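Local coordinates for quinone oxidoreductase (Coxiella burnetii, PDB 3TQH), which binds NADPH and probably uses it to reduce quinones, at residues S76-I80 with I91-V95; L129-L134 with I289-I294; F12-P18 with T52-S56. The contacts are given in a common frame with arbitrary orientation. Residues are numbered along the deposited sequence.

Contact 1: residues S76-I80 with I91-V95; sequences SGEVI and IGDKV
Two segments running in nearly opposite directions (end-to-end vectors 173° apart) form an antiparallel ladder with an irregular end. G77 and V95 make a hydrogen-bonded pair, G77 N to V95 O 2.9 Å and V95 N to G77 O 2.7 Å. E78 and K94 follow as a non-hydrogen-bonded pair with CA atoms 4.6 Å apart. The next bonds spread over two residues of the 91-95 segment: V79 N reaches D93 O at 3.0 Å, whereas V79 O accepts from G92 N at 2.9 Å. With G92 at phi/psi 96/-12, this is the geometry of a G1 beta bulge; a CB there would jam against the carbonyl oxygen of I91. CA-H...O contacts, such as E78 CA to D93 O at 3.4 Å, accompany the ladder.

On one face stand E78 and K94, and the extended E78 (chi1 and chi2 both t) brings OE2 to 3.6 Å from G92 CA. V79 (t) points toward the other segment, its CG2 3.8 Å from V95 CG1 and its CG1 4.2 Å from I91 CD1. The latter methyl also lies 3.3 Å from I80 O.

This is the hairpin of strands 74-82 and 94-98 in the GroES-like domain. Strand 36-44 pairs with the other edge of 74-82, strand 119-121 continues beyond 94-98, and S76 leans on helix 128-133, its OG bonded to F128 O.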
loop_
_atom_site.group_PDB
_atom_site.type_symbol
_atom_site.label_atom_id
_atom_site.label_comp_id
_atom_site.label_asym_id
_atom_site.label_seq_id
_atom_site.Cartn_x
_atom_site.Cartn_y
_atom_site.Cartn_z
ATOM N N SER A 76 -3.413 11.809 -5.824
ATOM C CA SER A 76 -2.724 12.450 -6.920
ATOM C C SER A 76 -3.618 13.618 -7.335
ATOM O O SER A 76 -4.841 13.479 -7.351
ATOM C CB SER A 76 -2.585 11.437 -8.053
ATOM O OG SER A 76 -1.724 11.904 -9.056
ATOM N N GLY A 77 -3.028 14.771 -7.642
ATOM C CA GLY A 77 -3.827 15.950 -7.998
ATOM C C GLY A 77 -3.099 17.276 -8.160
ATOM O O GLY A 77 -1.875 17.323 -8.274
ATOM N N GLU A 78 -3.875 18.357 -8.167
ATOM C CA GLU A 78 -3.362 19.707 -8.414
ATOM C C GLU A 78 -3.555 20.591 -7.179
ATOM O O GLU A 78 -4.622 20.571 -6.560
ATOM C CB GLU A 78 -4.083 20.320 -9.618
ATOM C CG GLU A 78 -3.531 21.679 -10.074
ATOM C CD GLU A 78 -4.342 22.312 -11.215
ATOM O OE1 GLU A 78 -5.484 21.854 -11.477
ATOM O OE2 GLU A 78 -3.836 23.277 -11.846
ATOM N N VAL A 79 -2.523 21.358 -6.826
ATOM C CA VAL A 79 -2.597 22.300 -5.709
ATOM C C VAL A 79 -3.442 23.503 -6.117
ATOM O O VAL A 79 -3.140 24.177 -7.102
ATOM C CB VAL A 79 -1.202 22.785 -5.277
ATOM C CG1 VAL A 79 -1.308 23.802 -4.146
ATOM C CG2 VAL A 79 -0.331 21.600 -4.861
ATOM N N ILE A 80 -4.501 23.761 -5.353
ATOM C CA ILE A 80 -5.479 24.799 -5.689
ATOM C C ILE A 80 -5.403 25.987 -4.741
ATOM O O ILE A 80 -5.557 27.124 -5.165
ATOM C CB ILE A 80 -6.916 24.220 -5.682
ATOM C CG1 ILE A 80 -7.109 23.275 -6.864
ATOM C CG2 ILE A 80 -7.956 25.324 -5.756
ATOM C CD1 ILE A 80 -6.828 23.905 -8.207
ATOM N N ILE A 91 0.804 27.147 -6.470
ATOM C CA ILE A 91 -0.535 26.907 -7.000
ATOM C C ILE A 91 -0.401 26.400 -8.434
ATOM O O ILE A 91 0.349 26.965 -9.234
ATOM C CB ILE A 91 -1.397 28.206 -7.011
ATOM C CG1 ILE A 91 -1.613 28.756 -5.595
ATOM C CG2 ILE A 91 -2.738 27.962 -7.694
ATOM C CD1 ILE A 91 -2.360 27.828 -4.674
ATOM N N GLY A 92 -1.118 25.329 -8.751
ATOM C CA GLY A 92 -1.052 24.725 -10.080
ATOM C C GLY A 92 -0.100 23.544 -10.189
ATOM O O GLY A 92 -0.127 22.824 -11.189
ATOM N N ASP A 93 0.737 23.334 -9.174
ATOM C CA ASP A 93 1.674 22.208 -9.178
ATOM C C ASP A 93 0.916 20.884 -9.165
ATOM O O ASP A 93 -0.072 20.738 -8.455
ATOM C CB ASP A 93 2.618 22.260 -7.967
ATOM C CG ASP A 93 3.734 23.294 -8.116
ATOM O OD1 ASP A 93 3.868 23.932 -9.185
ATOM O OD2 ASP A 93 4.495 23.461 -7.143
ATOM N N LYS A 94 1.380 19.932 -9.967
ATOM C CA LYS A 94 0.837 18.582 -9.959
ATOM C C LYS A 94 1.593 17.783 -8.904
ATOM O O LYS A 94 2.824 17.724 -8.928
ATOM C CB LYS A 94 0.970 17.941 -11.340
ATOM C CG LYS A 94 0.259 18.726 -12.450
ATOM C CD LYS A 94 0.435 18.075 -13.834
ATOM C CE LYS A 94 -0.226 18.910 -14.939
ATOM N NZ LYS A 94 0.362 18.644 -16.282
ATOM N N VAL A 95 0.853 17.182 -7.974
ATOM C CA VAL A 95 1.461 16.525 -6.817
ATOM C C VAL A 95 0.894 15.140 -6.538
ATOM O O VAL A 95 -0.190 14.783 -7.000
ATOM C CB VAL A 95 1.306 17.379 -5.533
ATOM C CG1 VAL A 95 2.048 18.713 -5.688
ATOM C CG2 VAL A 95 -0.164 17.593 -5.207
#

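Contact 2: residues L129-L134 with I289-I294; sequences LQAASL and IEISRI
How a short helix beds on a strand is a question of shape, and here three isoleucines supply the bumps. Helix 129-133 and strand 291-294 cross at 111°, with axes 10.9 Å apart, too far for backbone contact; Q130 and I289 have the nearest CA atoms, at 6.7 Å. I289, I291 and I294 all adopt the mt rotamer. I289, just before the strand, pushes CD1 into a hollow where Q130 O and L134 CD1 each lie 3.4 Å away, while its CG2 rests 3.8 Å from S133 CB. L134 turns its end toward this site with chi1 t and chi2 p.

The strand belongs to the sheet of the GroES-like catalytic domain, where 291-295 runs parallel to 315-319; helix 272-283 of the cofactor-binding part closes over L134 and I289.

I291 fills the next hollow: CD1 is 3.9 Å from L129 O and 4.2 Å from L129 CB, and CG1 is 3.8 Å from S133 OG. That hydroxyl donates its proton to L129 O (2.9 Å). L129 (mt) extends past I291 to set CD1 3.9 Å from I294 CD1. One water accepts from Q130 NE2 and donates to I289 O, 2.9 Å in each case.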
loop_
_atom_site.group_PDB
_atom_site.type_symbol
_atom_site.label_atom_id
_atom_site.label_comp_id
_atom_site.label_asym_id
_atom_site.label_seq_id
_atom_site.Cartn_x
_atom_site.Cartn_y
_atom_site.Cartn_z
ATOM N N LEU A 129 -3.291 8.581 -12.366
ATOM C CA LEU A 129 -3.673 7.254 -11.882
ATOM C C LEU A 129 -2.466 6.457 -11.378
ATOM O O LEU A 129 -2.534 5.813 -10.323
ATOM C CB LEU A 129 -4.390 6.465 -12.981
ATOM C CG LEU A 129 -5.764 6.997 -13.393
ATOM C CD1 LEU A 129 -6.196 6.384 -14.714
ATOM C CD2 LEU A 129 -6.793 6.742 -12.298
ATOM N N GLN A 130 -1.370 6.488 -12.131
ATOM C CA GLN A 130 -0.133 5.844 -11.688
ATOM C C GLN A 130 0.403 6.492 -10.408
ATOM O O GLN A 130 0.822 5.796 -9.485
ATOM C CB GLN A 130 0.938 5.893 -12.783
ATOM C CG GLN A 130 0.705 4.920 -13.928
ATOM C CD GLN A 130 1.736 5.059 -15.029
ATOM O OE1 GLN A 130 2.136 6.170 -15.388
ATOM N NE2 GLN A 130 2.167 3.929 -15.581
ATOM N N ALA A 131 0.379 7.821 -10.361
ATOM C CA ALA A 131 0.904 8.557 -9.212
ATOM C C ALA A 131 0.141 8.264 -7.916
ATOM O O ALA A 131 0.742 8.222 -6.849
ATOM C CB ALA A 131 0.916 10.054 -9.494
ATOM N N ALA A 132 -1.175 8.074 -8.008
ATOM C CA ALA A 132 -2.006 7.818 -6.828
ATOM C C ALA A 132 -1.916 6.364 -6.380
ATOM O O ALA A 132 -2.210 6.049 -5.238
ATOM C CB ALA A 132 -3.462 8.187 -7.105
ATOM N N SER A 133 -1.513 5.480 -7.285
ATOM C CA SER A 133 -1.420 4.051 -6.990
ATOM C C SER A 133 -0.103 3.659 -6.325
ATOM O O SER A 133 0.020 2.559 -5.787
ATOM C CB SER A 133 -1.613 3.246 -8.275
ATOM O OG SER A 133 -2.932 3.410 -8.779
ATOM N N LEU A 134 0.864 4.565 -6.344
ATOM C CA LEU A 134 2.235 4.253 -5.950
ATOM C C LEU A 134 2.593 4.430 -4.460
ATOM O O LEU A 134 3.263 3.566 -3.903
ATOM C CB LEU A 134 3.205 5.072 -6.814
ATOM C CG LEU A 134 4.690 4.713 -6.766
ATOM C CD1 LEU A 134 4.944 3.273 -7.197
ATOM C CD2 LEU A 134 5.476 5.682 -7.630
ATOM N N ILE A 289 3.588 -0.385 -12.360
ATOM C CA ILE A 289 2.450 -0.355 -11.451
ATOM C C ILE A 289 1.265 -0.950 -12.195
ATOM O O ILE A 289 0.758 -0.358 -13.153
ATOM C CB ILE A 289 2.077 1.068 -10.991
ATOM C CG1 ILE A 289 3.313 1.835 -10.533
ATOM C CG2 ILE A 289 1.056 0.996 -9.859
ATOM C CD1 ILE A 289 2.997 3.182 -9.945
ATOM N N GLU A 290 0.849 -2.133 -11.763
ATOM C CA GLU A 290 -0.288 -2.825 -12.336
ATOM C C GLU A 290 -1.566 -2.259 -11.744
ATOM O O GLU A 290 -1.853 -2.454 -10.569
ATOM C CB GLU A 290 -0.189 -4.326 -12.035
ATOM C CG GLU A 290 -1.393 -5.156 -12.469
ATOM C CD GLU A 290 -1.620 -5.143 -13.967
ATOM O OE1 GLU A 290 -0.644 -4.946 -14.724
ATOM O OE2 GLU A 290 -2.782 -5.342 -14.386
ATOM N N ILE A 291 -2.320 -1.541 -12.566
ATOM C CA ILE A 291 -3.647 -1.081 -12.201
ATOM C C ILE A 291 -4.657 -2.025 -12.863
ATOM O O ILE A 291 -4.872 -1.970 -14.073
ATOM C CB ILE A 291 -3.864 0.369 -12.655
ATOM C CG1 ILE A 291 -2.832 1.286 -11.986
ATOM C CG2 ILE A 291 -5.281 0.828 -12.321
ATOM C CD1 ILE A 291 -2.725 2.660 -12.620
ATOM N N SER A 292 -5.255 -2.909 -12.071
ATOM C CA SER A 292 -6.145 -3.932 -12.625
ATOM C C SER A 292 -7.565 -3.408 -12.892
ATOM O O SER A 292 -8.232 -3.868 -13.819
ATOM C CB SER A 292 -6.175 -5.181 -11.735
ATOM O OG SER A 292 -6.608 -4.880 -10.423
ATOM N N ARG A 293 -8.032 -2.453 -12.097
ATOM C CA ARG A 293 -9.305 -1.812 -12.399
ATOM C C ARG A 293 -9.387 -0.355 -11.933
ATOM O O ARG A 293 -8.864 0.009 -10.889
ATOM C CB ARG A 293 -10.480 -2.624 -11.844
ATOM C CG ARG A 293 -11.803 -1.968 -12.169
ATOM C CD ARG A 293 -13.008 -2.871 -12.160
ATOM N NE ARG A 293 -14.195 -2.015 -12.234
ATOM C CZ ARG A 293 -14.656 -1.438 -13.344
ATOM N NH1 ARG A 293 -14.086 -1.664 -14.529
ATOM N NH2 ARG A 293 -15.730 -0.657 -13.271
ATOM N N ILE A 294 -10.063 0.457 -12.740
ATOM C CA ILE A 294 -10.270 1.873 -12.488
ATOM C C ILE A 294 -11.741 2.097 -12.172
ATOM O O ILE A 294 -12.605 1.732 -12.973
ATOM C CB ILE A 294 -9.919 2.716 -13.740
ATOM C CG1 ILE A 294 -8.487 2.424 -14.210
ATOM C CG2 ILE A 294 -10.110 4.206 -13.450
ATOM C CD1 ILE A 294 -8.128 3.057 -15.543
HETATM O O HOH W 1 0.494 1.648 -15.166
#

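Contact 3: residues F12-P18 with T52-S56; sequences FDQFGPP and TRNGS
The guanidinium of R53 anchors this contact: NH1 donates to G16 O at 2.8 Å, in its plane, while NH2 is salt-bridged to E308 and bonded to H304 of helix 300-308. A second bond runs between backbones, G16 N to R53 O at 3.1 Å. One arginine thus grips both polar atoms of one glycine, and the CA atoms of G16 and N54 come within 4.6 Å. G16 is extended (phi/psi 177/-160), and a CB would lie 2.6 Å from P17 CD. Over one guanidinium face lie P18 CG, 3.5 Å from R53 NH2, and the carbonyl carbon of P17.

Around this core F12 (chi1 p) presents a ring face to R53, CE1 4.1 Å from R53 CA. F15 (chi1 m) makes a CH-pi contact with G55, whose CA lies 4.0 Å from the ring centroid; the positive phi of G55 (90°) takes the chain out of helical conformation, and a CB would crowd F15. N54 OD1 accepts from S56 N (3.0 Å), an Asx turn, and also from S56 OG (2.7 Å). The arrangement ties the loop between strands 6-12 and 21-27 to the helix of the GroES-like domain that carries the NADPH-binding K51.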
loop_
_atom_site.group_PDB
_atom_site.type_symbol
_atom_site.label_atom_id
_atom_site.label_comp_id
_atom_site.label_asym_id
_atom_site.label_seq_id
_atom_site.Cartn_x
_atom_site.Cartn_y
_atom_site.Cartn_z
ATOM N N PHE A 12 -18.571 6.976 5.567
ATOM C CA PHE A 12 -19.358 5.939 6.216
ATOM C C PHE A 12 -19.756 6.437 7.601
ATOM O O PHE A 12 -18.977 7.117 8.264
ATOM C CB PHE A 12 -18.604 4.595 6.256
ATOM C CG PHE A 12 -17.333 4.606 7.081
ATOM C CD1 PHE A 12 -17.284 3.964 8.311
ATOM C CD2 PHE A 12 -16.179 5.221 6.612
ATOM C CE1 PHE A 12 -16.117 3.956 9.075
ATOM C CE2 PHE A 12 -15.010 5.225 7.371
ATOM C CZ PHE A 12 -14.982 4.590 8.604
ATOM N N ASP A 13 -20.982 6.116 8.010
ATOM C CA ASP A 13 -21.539 6.553 9.287
ATOM C C ASP A 13 -21.368 5.503 10.381
ATOM O O ASP A 13 -21.452 5.813 11.565
ATOM C CB ASP A 13 -23.030 6.865 9.125
ATOM C CG ASP A 13 -23.288 8.023 8.175
ATOM O OD1 ASP A 13 -22.364 8.385 7.411
ATOM O OD2 ASP A 13 -24.414 8.573 8.190
ATOM N N GLN A 14 -21.140 4.257 9.981
ATOM C CA GLN A 14 -21.026 3.154 10.923
ATOM C C GLN A 14 -20.065 2.119 10.377
ATOM O O GLN A 14 -19.906 1.993 9.160
ATOM C CB GLN A 14 -22.400 2.513 11.162
ATOM C CG GLN A 14 -23.119 2.092 9.875
ATOM C CD GLN A 14 -24.543 1.615 10.114
ATOM O OE1 GLN A 14 -24.772 0.596 10.765
ATOM N NE2 GLN A 14 -25.506 2.347 9.569
ATOM N N PHE A 15 -19.425 1.378 11.275
ATOM C CA PHE A 15 -18.569 0.274 10.867
ATOM C C PHE A 15 -19.450 -0.860 10.377
ATOM O O PHE A 15 -20.437 -1.211 11.020
ATOM C CB PHE A 15 -17.707 -0.224 12.028
ATOM C CG PHE A 15 -16.784 0.817 12.593
ATOM C CD1 PHE A 15 -15.788 1.377 11.810
ATOM C CD2 PHE A 15 -16.902 1.221 13.917
ATOM C CE1 PHE A 15 -14.930 2.331 12.328
ATOM C CE2 PHE A 15 -16.046 2.178 14.443
ATOM C CZ PHE A 15 -15.057 2.733 13.645
ATOM N N GLY A 16 -19.102 -1.437 9.238
ATOM C CA GLY A 16 -19.899 -2.529 8.703
ATOM C C GLY A 16 -19.383 -3.014 7.374
ATOM O O GLY A 16 -18.230 -2.782 7.045
ATOM N N PRO A 17 -20.244 -3.695 6.603
ATOM C CA PRO A 17 -19.905 -4.166 5.267
ATOM C C PRO A 17 -19.763 -3.017 4.272
ATOM O O PRO A 17 -20.092 -1.878 4.604
ATOM C CB PRO A 17 -21.111 -5.040 4.882
ATOM C CG PRO A 17 -21.844 -5.299 6.139
ATOM C CD PRO A 17 -21.604 -4.108 6.993
ATOM N N PRO A 18 -19.299 -3.317 3.047
ATOM C CA PRO A 18 -19.091 -2.298 2.011
ATOM C C PRO A 18 -20.289 -1.382 1.730
ATOM O O PRO A 18 -20.096 -0.231 1.352
ATOM C CB PRO A 18 -18.741 -3.133 0.777
ATOM C CG PRO A 18 -18.057 -4.337 1.344
ATOM C CD PRO A 18 -18.770 -4.631 2.634
ATOM N N THR A 52 -10.523 -0.459 8.239
ATOM C CA THR A 52 -10.993 0.694 8.999
ATOM C C THR A 52 -12.514 0.704 8.934
ATOM O O THR A 52 -13.189 0.769 9.960
ATOM C CB THR A 52 -10.410 2.012 8.440
ATOM O OG1 THR A 52 -8.979 1.947 8.449
ATOM C CG2 THR A 52 -10.867 3.219 9.264
ATOM N N ARG A 53 -13.035 0.588 7.716
ATOM C CA ARG A 53 -14.474 0.606 7.455
ATOM C C ARG A 53 -15.233 -0.513 8.170
ATOM O O ARG A 53 -16.337 -0.285 8.648
ATOM C CB ARG A 53 -14.733 0.549 5.942
ATOM C CG ARG A 53 -16.189 0.752 5.534
ATOM C CD ARG A 53 -16.888 -0.571 5.294
ATOM N NE ARG A 53 -16.232 -1.265 4.205
ATOM C CZ ARG A 53 -16.010 -2.572 4.132
ATOM N NH1 ARG A 53 -16.405 -3.406 5.082
ATOM N NH2 ARG A 53 -15.369 -3.040 3.075
ATOM N N ASN A 54 -14.666 -1.715 8.242
ATOM C CA ASN A 54 -15.340 -2.802 8.966
ATOM C C ASN A 54 -15.093 -2.774 10.480
ATOM O O ASN A 54 -15.724 -3.525 11.227
ATOM C CB ASN A 54 -15.068 -4.198 8.351
ATOM C CG ASN A 54 -13.624 -4.676 8.513
ATOM O OD1 ASN A 54 -12.953 -4.401 9.512
ATOM N ND2 ASN A 54 -13.154 -5.432 7.521
ATOM N N GLY A 55 -14.197 -1.889 10.923
ATOM C CA GLY A 55 -14.003 -1.626 12.345
ATOM C C GLY A 55 -12.959 -2.497 13.022
ATOM O O GLY A 55 -12.778 -2.410 14.234
ATOM N N SER A 56 -12.261 -3.322 12.245
ATOM C CA SER A 56 -11.300 -4.269 12.804
ATOM C C SER A 56 -9.948 -3.625 13.092
ATOM O O SER A 56 -9.242 -4.050 14.009
ATOM C CB SER A 56 -11.112 -5.469 11.868
ATOM O OG SER A 56 -10.569 -5.077 10.617
#

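Along the chain the three contacts come in series: contact 3 closes before contact 1 opens, and contact 1 closes before contact 2. Contacts 1 and 2 lie side by side, centres 18 Å apart, and both reach the mixed sheet that includes strands 74-82 and 291-295. They touch directly, S76 CB lying 3.5 Å from A132 CB, so helix 128-133 links the hairpin to the strand that follows the cofactor-binding domain in sequence. Contact 3 stands apart, centres 31 Å from contact 1 and 24 Å from contact 2. Of the three, contact 2 joins the most distant pieces of sequence, with the Rossmann-like domain lying in sequence between its two segments.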